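Long-range contacts in acyl-[acyl-carrier-protein]--UDP-N-acetylglucosamine O-acyltransferase (Helicobacter pylori, PDB 1J2Z), which catalyses the transfer of an (R)-3-hydroxyacyl chain from acyl carrier protein to UDP-N-acetylglucosamine, the first step of lipid A biosynthesis: residues S78-G83 with C92-G97; K33-V38 with H49-K54; L193-M198 with F209-Y214. All blocks are in the same frame, centred on the assembly; numbering follows the deposited sequence.

Interaction 1. Residues S78-G83 with C92-G97; sequences SELIIG and CMINPG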
loop_
_atom_site.group_PDB
_atom_site.type_symbol
_atom_site.label_atom_id
_atom_site.label_comp_id
_atom_site.label_asym_id
_atom_site.label_seq_id
_atom_site.Cartn_x
_atom_site.Cartn_y
_atom_site.Cartn_z
ATOM N N SER A 78 -12.998 21.920 10.239
ATOM C CA SER A 78 -12.976 21.662 8.799
ATOM C C SER A 78 -14.016 20.627 8.395
ATOM O O SER A 78 -14.613 19.978 9.249
ATOM C CB SER A 78 -11.586 21.197 8.362
ATOM O OG SER A 78 -10.669 22.281 8.354
ATOM N N GLU A 79 -14.213 20.455 7.091
ATOM C CA GLU A 79 -15.211 19.515 6.600
ATOM C C GLU A 79 -14.710 18.563 5.528
ATOM O O GLU A 79 -13.669 18.782 4.910
ATOM C CB GLU A 79 -16.400 20.275 6.009
ATOM C CG GLU A 79 -16.894 21.460 6.818
ATOM C CD GLU A 79 -17.952 22.251 6.067
ATOM O OE1 GLU A 79 -19.119 21.811 6.030
ATOM O OE2 GLU A 79 -17.610 23.301 5.492
ATOM N N LEU A 80 -15.489 17.508 5.309
ATOM C CA LEU A 80 -15.213 16.522 4.270
ATOM C C LEU A 80 -16.552 16.461 3.549
ATOM O O LEU A 80 -17.569 16.126 4.156
ATOM C CB LEU A 80 -14.890 15.152 4.871
ATOM C CG LEU A 80 -14.106 14.172 3.985
ATOM C CD1 LEU A 80 -14.305 12.749 4.498
ATOM C CD2 LEU A 80 -14.549 14.270 2.539
ATOM N N ILE A 81 -16.561 16.800 2.266
ATOM C CA ILE A 81 -17.802 16.800 1.500
ATOM C C ILE A 81 -17.703 15.856 0.304
ATOM O O ILE A 81 -16.870 16.042 -0.581
ATOM C CB ILE A 81 -18.131 18.234 1.021
ATOM C CG1 ILE A 81 -18.169 19.175 2.232
ATOM C CG2 ILE A 81 -19.470 18.252 0.282
ATOM C CD1 ILE A 81 -18.177 20.648 1.882
ATOM N N ILE A 82 -18.563 14.841 0.292
ATOM C CA ILE A 82 -18.574 13.843 -0.774
ATOM C C ILE A 82 -19.863 13.943 -1.585
ATOM O O ILE A 82 -20.954 14.082 -1.024
ATOM C CB ILE A 82 -18.425 12.417 -0.181
ATOM C CG1 ILE A 82 -17.050 12.289 0.488
ATOM C CG2 ILE A 82 -18.567 11.365 -1.270
ATOM C CD1 ILE A 82 -16.883 11.040 1.346
ATOM N N GLY A 83 -19.719 13.861 -2.904
ATOM C CA GLY A 83 -20.854 13.972 -3.799
ATOM C C GLY A 83 -21.750 12.757 -3.941
ATOM O O GLY A 83 -21.789 11.878 -3.077
ATOM N N CYS A 92 -10.221 2.633 2.453
ATOM C CA CYS A 92 -9.914 3.996 2.029
ATOM C C CYS A 92 -9.866 4.870 3.271
ATOM O O CYS A 92 -10.533 4.584 4.264
ATOM C CB CYS A 92 -10.978 4.538 1.077
ATOM S SG CYS A 92 -10.809 3.947 -0.602
ATOM N N MET A 93 -9.071 5.931 3.221
ATOM C CA MET A 93 -8.951 6.833 4.359
ATOM C C MET A 93 -8.963 8.241 3.788
ATOM O O MET A 93 -8.091 8.604 3.002
ATOM C CB MET A 93 -7.646 6.555 5.104
ATOM C CG MET A 93 -7.620 7.037 6.550
ATOM S SD MET A 93 -7.123 8.742 6.709
ATOM C CE MET A 93 -5.333 8.571 6.864
ATOM N N ILE A 94 -9.966 9.021 4.175
ATOM C CA ILE A 94 -10.123 10.377 3.668
ATOM C C ILE A 94 -10.288 11.369 4.811
ATOM O O ILE A 94 -11.166 11.213 5.659
ATOM C CB ILE A 94 -11.354 10.463 2.744
ATOM C CG1 ILE A 94 -11.223 9.435 1.616
ATOM C CG2 ILE A 94 -11.479 11.864 2.159
ATOM C CD1 ILE A 94 -12.417 9.386 0.690
ATOM N N ASN A 95 -9.444 12.395 4.824
ATOM C CA ASN A 95 -9.488 13.406 5.870
ATOM C C ASN A 95 -10.093 14.716 5.392
ATOM O O ASN A 95 -10.105 15.003 4.194
ATOM C CB ASN A 95 -8.071 13.686 6.379
ATOM C CG ASN A 95 -7.373 12.435 6.862
ATOM O OD1 ASN A 95 -7.875 11.731 7.739
ATOM N ND2 ASN A 95 -6.210 12.151 6.293
ATOM N N PRO A 96 -10.620 15.520 6.329
ATOM C CA PRO A 96 -11.222 16.815 6.007
ATOM C C PRO A 96 -10.094 17.833 5.850
ATOM O O PRO A 96 -8.923 17.500 6.062
ATOM C CB PRO A 96 -12.120 17.093 7.215
ATOM C CG PRO A 96 -11.392 16.414 8.333
ATOM C CD PRO A 96 -10.953 15.115 7.707
ATOM N N GLY A 97 -10.440 19.064 5.484
ATOM C CA GLY A 97 -9.427 20.085 5.271
ATOM C C GLY A 97 -8.821 20.699 6.515
ATOM O O GLY A 97 -9.000 20.185 7.612
#

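Interaction 2. Residues K33-V38 with H49-K54; sequences KLDEGV and HTFVGK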
loop_
_atom_site.group_PDB
_atom_site.type_symbol
_atom_site.label_atom_id
_atom_site.label_comp_id
_atom_site.label_asym_id
_atom_site.label_seq_id
_atom_site.Cartn_x
_atom_site.Cartn_y
_atom_site.Cartn_z
ATOM N N LYS A 33 -23.567 13.604 7.995
ATOM C CA LYS A 33 -24.819 13.771 7.275
ATOM C C LYS A 33 -24.803 12.784 6.117
ATOM O O LYS A 33 -23.832 12.720 5.362
ATOM C CB LYS A 33 -24.950 15.193 6.734
ATOM C CG LYS A 33 -24.935 16.261 7.812
ATOM C CD LYS A 33 -24.920 17.645 7.204
ATOM C CE LYS A 33 -24.851 18.697 8.290
ATOM N NZ LYS A 33 -23.744 18.430 9.252
ATOM N N LEU A 34 -25.866 12.000 5.990
ATOM C CA LEU A 34 -25.962 11.026 4.913
ATOM C C LEU A 34 -27.214 11.336 4.105
ATOM O O LEU A 34 -28.333 11.245 4.612
ATOM C CB LEU A 34 -26.046 9.605 5.482
ATOM C CG LEU A 34 -24.925 9.160 6.432
ATOM C CD1 LEU A 34 -25.200 7.740 6.903
ATOM C CD2 LEU A 34 -23.577 9.234 5.723
ATOM N N ASP A 35 -27.022 11.713 2.848
ATOM C CA ASP A 35 -28.141 12.048 1.982
ATOM C C ASP A 35 -28.856 10.778 1.529
ATOM O O ASP A 35 -28.415 9.659 1.806
ATOM C CB ASP A 35 -27.647 12.851 0.772
ATOM C CG ASP A 35 -28.719 13.791 0.203
ATOM O OD1 ASP A 35 -28.381 14.628 -0.659
ATOM O OD2 ASP A 35 -29.893 13.694 0.614
ATOM N N GLU A 36 -29.968 10.972 0.833
ATOM C CA GLU A 36 -30.794 9.882 0.338
ATOM C C GLU A 36 -30.094 8.776 -0.446
ATOM O O GLU A 36 -29.230 9.035 -1.288
ATOM C CB GLU A 36 -31.924 10.455 -0.524
ATOM C CG GLU A 36 -32.776 9.408 -1.219
ATOM C CD GLU A 36 -33.942 10.021 -1.987
ATOM O OE1 GLU A 36 -33.698 10.836 -2.905
ATOM O OE2 GLU A 36 -35.102 9.690 -1.667
ATOM N N GLY A 37 -30.484 7.537 -0.155
ATOM C CA GLY A 37 -29.944 6.395 -0.866
ATOM C C GLY A 37 -28.522 5.969 -0.556
ATOM O O GLY A 37 -28.005 5.066 -1.214
ATOM N N VAL A 38 -27.880 6.606 0.419
ATOM C CA VAL A 38 -26.513 6.228 0.768
ATOM C C VAL A 38 -26.476 4.806 1.312
ATOM O O VAL A 38 -27.339 4.412 2.097
ATOM C CB VAL A 38 -25.912 7.165 1.841
ATOM C CG1 VAL A 38 -24.692 6.500 2.505
ATOM C CG2 VAL A 38 -25.504 8.487 1.206
ATOM N N HIS A 49 -16.977 16.535 10.507
ATOM C CA HIS A 49 -18.062 17.219 9.813
ATOM C C HIS A 49 -18.049 16.719 8.383
ATOM O O HIS A 49 -17.517 17.368 7.481
ATOM C CB HIS A 49 -17.818 18.728 9.879
ATOM C CG HIS A 49 -17.405 19.194 11.239
ATOM N ND1 HIS A 49 -18.249 19.151 12.326
ATOM C CD2 HIS A 49 -16.214 19.637 11.707
ATOM C CE1 HIS A 49 -17.597 19.542 13.406
ATOM N NE2 HIS A 49 -16.359 19.843 13.057
ATOM N N THR A 50 -18.654 15.553 8.198
ATOM C CA THR A 50 -18.681 14.881 6.914
ATOM C C THR A 50 -20.064 14.742 6.288
ATOM O O THR A 50 -21.020 14.316 6.942
ATOM C CB THR A 50 -18.076 13.475 7.070
ATOM O OG1 THR A 50 -16.808 13.579 7.736
ATOM C CG2 THR A 50 -17.887 12.814 5.714
ATOM N N PHE A 51 -20.153 15.104 5.013
ATOM C CA PHE A 51 -21.395 15.003 4.259
ATOM C C PHE A 51 -21.164 13.973 3.156
ATOM O O PHE A 51 -20.157 14.038 2.444
ATOM C CB PHE A 51 -21.757 16.347 3.615
ATOM C CG PHE A 51 -22.982 16.286 2.741
ATOM C CD1 PHE A 51 -24.256 16.396 3.291
ATOM C CD2 PHE A 51 -22.863 16.073 1.370
ATOM C CE1 PHE A 51 -25.393 16.290 2.489
ATOM C CE2 PHE A 51 -23.998 15.965 0.557
ATOM C CZ PHE A 51 -25.264 16.075 1.122
ATOM N N VAL A 52 -22.090 13.028 3.028
ATOM C CA VAL A 52 -22.011 11.982 2.010
ATOM C C VAL A 52 -23.253 12.095 1.116
ATOM O O VAL A 52 -24.382 11.871 1.570
ATOM C CB VAL A 52 -21.956 10.581 2.660
ATOM C CG1 VAL A 52 -21.935 9.506 1.585
ATOM C CG2 VAL A 52 -20.702 10.456 3.527
ATOM N N GLY A 53 -23.022 12.451 -0.149
ATOM C CA GLY A 53 -24.094 12.645 -1.116
ATOM C C GLY A 53 -24.948 11.456 -1.518
ATOM O O GLY A 53 -24.574 10.299 -1.318
ATOM N N LYS A 54 -26.099 11.764 -2.116
ATOM C CA LYS A 54 -27.068 10.763 -2.553
ATOM C C LYS A 54 -26.497 9.581 -3.319
ATOM O O LYS A 54 -25.685 9.741 -4.232
ATOM C CB LYS A 54 -28.160 11.404 -3.429
ATOM C CG LYS A 54 -28.988 12.503 -2.764
ATOM C CD LYS A 54 -30.115 12.972 -3.699
ATOM C CE LYS A 54 -30.990 14.048 -3.056
ATOM N NZ LYS A 54 -30.273 15.345 -2.899
HETATM O O HOH W 1 -26.435 14.760 -2.522
#

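Interaction 3. Residues L193-M198 with F209-Y214; sequences LNRHRM and FIYALY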
loop_
_atom_site.group_PDB
_atom_site.type_symbol
_atom_site.label_atom_id
_atom_site.label_comp_id
_atom_site.label_asym_id
_atom_site.label_seq_id
_atom_site.Cartn_x
_atom_site.Cartn_y
_atom_site.Cartn_z
ATOM N N LEU A 193 -1.068 12.485 -25.285
ATOM C CA LEU A 193 -2.441 12.844 -24.956
ATOM C C LEU A 193 -3.324 11.646 -24.641
ATOM O O LEU A 193 -3.084 10.534 -25.112
ATOM C CB LEU A 193 -3.069 13.647 -26.096
ATOM C CG LEU A 193 -2.412 14.982 -26.460
ATOM C CD1 LEU A 193 -3.320 15.740 -27.427
ATOM C CD2 LEU A 193 -2.178 15.810 -25.204
ATOM N N ASN A 194 -4.350 11.893 -23.834
ATOM C CA ASN A 194 -5.308 10.870 -23.439
ATOM C C ASN A 194 -6.335 10.768 -24.561
ATOM O O ASN A 194 -7.489 11.172 -24.412
ATOM C CB ASN A 194 -5.983 11.276 -22.127
ATOM C CG ASN A 194 -6.833 10.170 -21.539
ATOM O OD1 ASN A 194 -7.353 10.299 -20.430
ATOM N ND2 ASN A 194 -6.983 9.077 -22.278
ATOM N N ARG A 195 -5.886 10.224 -25.685
ATOM C CA ARG A 195 -6.705 10.062 -26.880
ATOM C C ARG A 195 -8.032 9.363 -26.604
ATOM O O ARG A 195 -9.092 9.842 -27.012
ATOM C CB ARG A 195 -5.909 9.282 -27.931
ATOM C CG ARG A 195 -6.290 9.565 -29.371
ATOM C CD ARG A 195 -5.283 8.929 -30.325
ATOM N NE ARG A 195 -5.525 9.295 -31.718
ATOM C CZ ARG A 195 -6.590 8.918 -32.418
ATOM N NH1 ARG A 195 -7.519 8.159 -31.853
ATOM N NH2 ARG A 195 -6.723 9.294 -33.682
ATOM N N HIS A 196 -7.972 8.230 -25.911
ATOM C CA HIS A 196 -9.178 7.476 -25.602
ATOM C C HIS A 196 -10.232 8.321 -24.895
ATOM O O HIS A 196 -11.429 8.163 -25.140
ATOM C CB HIS A 196 -8.842 6.253 -24.745
ATOM C CG HIS A 196 -10.051 5.516 -24.259
ATOM N ND1 HIS A 196 -10.788 5.934 -23.173
ATOM C CD2 HIS A 196 -10.680 4.418 -24.741
ATOM C CE1 HIS A 196 -11.820 5.127 -23.006
ATOM N NE2 HIS A 196 -11.779 4.200 -23.945
ATOM N N ARG A 197 -9.786 9.214 -24.020
ATOM C CA ARG A 197 -10.703 10.079 -23.289
ATOM C C ARG A 197 -11.251 11.181 -24.186
ATOM O O ARG A 197 -12.452 11.456 -24.186
ATOM C CB ARG A 197 -9.993 10.721 -22.098
ATOM C CG ARG A 197 -10.874 11.672 -21.313
ATOM C CD ARG A 197 -11.441 10.994 -20.086
ATOM N NE ARG A 197 -12.172 9.776 -20.407
ATOM C CZ ARG A 197 -12.561 8.887 -19.499
ATOM N NH1 ARG A 197 -12.283 9.090 -18.219
ATOM N NH2 ARG A 197 -13.226 7.800 -19.868
ATOM N N MET A 198 -10.363 11.824 -24.941
ATOM C CA MET A 198 -10.775 12.903 -25.830
ATOM C C MET A 198 -11.791 12.419 -26.858
ATOM O O MET A 198 -12.722 13.143 -27.202
ATOM C CB MET A 198 -9.561 13.494 -26.555
ATOM C CG MET A 198 -8.466 14.001 -25.632
ATOM S SD MET A 198 -7.164 14.870 -26.530
ATOM C CE MET A 198 -6.344 13.515 -27.322
ATOM N N PHE A 209 -6.845 20.145 -33.027
ATOM C CA PHE A 209 -6.456 21.463 -32.554
ATOM C C PHE A 209 -5.623 21.359 -31.280
ATOM O O PHE A 209 -4.596 22.026 -31.145
ATOM C CB PHE A 209 -7.705 22.313 -32.307
ATOM C CG PHE A 209 -7.412 23.677 -31.751
ATOM C CD1 PHE A 209 -7.231 23.862 -30.385
ATOM C CD2 PHE A 209 -7.299 24.775 -32.598
ATOM C CE1 PHE A 209 -6.941 25.121 -29.868
ATOM C CE2 PHE A 209 -7.009 26.039 -32.091
ATOM C CZ PHE A 209 -6.830 26.211 -30.725
ATOM N N ILE A 210 -6.064 20.515 -30.353
ATOM C CA ILE A 210 -5.350 20.335 -29.093
ATOM C C ILE A 210 -3.939 19.797 -29.314
ATOM O O ILE A 210 -2.983 20.304 -28.728
ATOM C CB ILE A 210 -6.140 19.402 -28.147
ATOM C CG1 ILE A 210 -7.468 20.071 -27.784
ATOM C CG2 ILE A 210 -5.326 19.112 -26.881
ATOM C CD1 ILE A 210 -8.406 19.204 -26.972
ATOM N N TYR A 211 -3.801 18.774 -30.154
ATOM C CA TYR A 211 -2.477 18.218 -30.431
ATOM C C TYR A 211 -1.563 19.346 -30.891
ATOM O O TYR A 211 -0.459 19.525 -30.374
ATOM C CB TYR A 211 -2.532 17.168 -31.546
ATOM C CG TYR A 211 -2.890 15.763 -31.118
ATOM C CD1 TYR A 211 -4.166 15.249 -31.346
ATOM C CD2 TYR A 211 -1.933 14.921 -30.551
ATOM C CE1 TYR A 211 -4.479 13.926 -31.032
ATOM C CE2 TYR A 211 -2.236 13.595 -30.230
ATOM C CZ TYR A 211 -3.510 13.105 -30.478
ATOM O OH TYR A 211 -3.813 11.794 -30.194
ATOM N N ALA A 212 -2.038 20.097 -31.879
ATOM C CA ALA A 212 -1.287 21.213 -32.432
ATOM C C ALA A 212 -0.933 22.205 -31.336
ATOM O O ALA A 212 0.214 22.636 -31.224
ATOM C CB ALA A 212 -2.110 21.905 -33.520
ATOM N N LEU A 213 -1.926 22.557 -30.526
ATOM C CA LEU A 213 -1.739 23.505 -29.433
ATOM C C LEU A 213 -0.580 23.087 -28.530
ATOM O O LEU A 213 0.330 23.870 -28.262
ATOM C CB LEU A 213 -3.016 23.595 -28.591
ATOM C CG LEU A 213 -3.311 24.896 -27.832
ATOM C CD1 LEU A 213 -4.242 24.581 -26.673
ATOM C CD2 LEU A 213 -2.041 25.544 -27.317
ATOM N N TYR A 214 -0.621 21.848 -28.052
ATOM C CA TYR A 214 0.424 21.356 -27.168
ATOM C C TYR A 214 1.784 21.284 -27.848
ATOM O O TYR A 214 2.813 21.529 -27.216
ATOM C CB TYR A 214 0.036 19.987 -26.604
ATOM C CG TYR A 214 -0.859 20.066 -25.383
ATOM C CD1 TYR A 214 -2.058 19.355 -25.321
ATOM C CD2 TYR A 214 -0.491 20.829 -24.273
ATOM C CE1 TYR A 214 -2.863 19.400 -24.186
ATOM C CE2 TYR A 214 -1.290 20.881 -23.133
ATOM C CZ TYR A 214 -2.472 20.165 -23.095
ATOM O OH TYR A 214 -3.256 20.209 -21.965
#

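Interaction 1. Residues S78-G83 with C92-G97
The amide of Gly97 donates to the carbonyl oxygen of Glu79, N to O 3.3 Å, with an N-H...O angle of 154° and the donor 36° above the carbonyl plane. CB of Pro96, from the same segment 92-97, is a packing neighbour of Glu79 O, also at 3.3 Å. The bond is long and comes from above the plane, unlike a regular ladder bond, which is consistent with segments that belong to different faces of the left-handed beta-helix: strand 79-82 leaves a corner of the triangular prism, and Pro96-Gly97, just after strand 93-94, brings the chain back towards it. The fixed ring of proline suits this bend, and Gly97 presents only backbone here, its N within bonding distance of Glu79 O. Inside the corner the contact becomes apolar. Leu80 has CG anti to its own backbone N (chi1 -159°), and its two methyls reach CG2 of Ile94, with CD1 to CG2 at 3.8 Å; the two side chains cross at about a right angle. CB of Leu80 also packs on CB of Pro96 at 4.1 Å. Leu64 touches both Leu80 and Ile94, and Val119 and Ile107 also pack on Ile94, within the filled centre of the helix. Branched aliphatic residues thus suit the interior where two faces converge, and the contact combines a long amide bond spanning the corner with aliphatic packing inside it.

Interaction 2. Residues K33-V38 with H49-K54
This is a parallel beta-ladder between successive coils of the left-handed beta-helix, continued into the corner that follows. Lys33 pairs with Phe51, and its backbone straddles that residue: Lys33 N donates to Thr50 O, and Lys33 O receives Val52 N at 2.9 Å. Asp35 N then bonds to Val52 O, also at 2.9 Å and almost straight at 173°. Inward, Leu34 and Val52 lie side by side pointing the same way, Leu34 CD2 to Val52 CB 3.7 Å, and Val38 CG2 crosses onto Val52 CG1. Outward, CB of Lys33 approaches CD1 of Phe51 obliquely, its long chain suiting the solvent side. The 18-residue spacing of Lys33 and Phe51, and of Leu34 and Val52, is three hexapeptides, one full coil in this transferase hexapeptide repeat family. At the corner, a type II turn runs from Asp35 to Val38, with Gly37 at the position where a positive phi favours glycine. Asp35 works three ways here. Its CG, anti to the backbone N (chi1 -152°), lies beside Lys54 CG. OD1 forms a salt bridge with Lys54 NZ at 3.0 Å, met on the syn side but 30° out of plane. A water donates to the same OD1 and accepts the amide of Lys54, and OD1 also lies at the edge of the Phe51 ring. OD2 receives the amide of Glu36 at 2.7 Å, from above the carboxylate plane. Glu36 O also comes within 3.0 Å of Lys54 CA, a CA-H...O contact between the stacked corners.

Interaction 3. Residues L193-M198 with F209-Y214
A leucine methyl lies over one face of a tyrosine ring, a little toward its CD2 side: CD1 of Leu193 is 3.6 Å from the centroid of the Tyr211 ring and 15° off its normal, a CH-pi contact. It joins the start of helix 195-201 to helix 204-217 in the helical C-terminal domain of LpxA. Leu193 lies just ahead of Asn194, the N-cap residue of the first helix, and its side chain slides past that of Tyr211 in the opposite direction. Its two methyls go to different partners. CD1 rests on the Tyr211 ring and also touches CG2 of Ile210 at 4.0 Å, while CD2 takes the Tyr214 ring obliquely, with CD2 to CD1 of Tyr214 at 3.5 Å. Tyr211 and Tyr214 stand three residues apart on one side of their helix, which lets a single aliphatic side chain serve both. Cys181 touches Leu193 and Tyr214 alike, and helix 239-250 packs against Ile210 and Tyr214 through Phe240 and Ile244. The side chain of Arg195, extended from CG to NE, crosses Tyr211 at about a right angle, its CD 3.2 Å from Tyr211 OH; the guanidinium and ring planes are 50° apart. Its aliphatic part thus lies by the phenol, and its charge suits an exposed place. The flexible thioether of Met198, bent at its last torsion (chi3 -73°), lets CE come within 4.2 Å of CE1 of Tyr211. The hydroxyl of Tyr214 is held separately, hydrogen-bonded to the backbone O of Pro179.

In the fold
Interactions 1 and 2 are parts of one structure: strands 49-52 and 79-82 are neighbours in the same parallel sheet, and the centres of the two interactions lie 12 Å apart. Two probable backbone bonds join them, Ile82 N to Phe51 O and Ile82 O to Gly53 N, each 2.8 Å. Interaction 1 is nearer the substrate-binding residues. Gly97 is about 4 Å from the side chain of His121, a probable substrate-binding residue, and the side chain of Asn95 is about 4 Å from that of substrate-binding Gln69 and about 5 Å from a bound octyl thioglucoside. In interaction 2, the side chain of Thr50 is about 12 Å from that of His121. Interaction 3 lies across the chain's centre, in the helical domain, its nearest atoms about 17 Å from interaction 1.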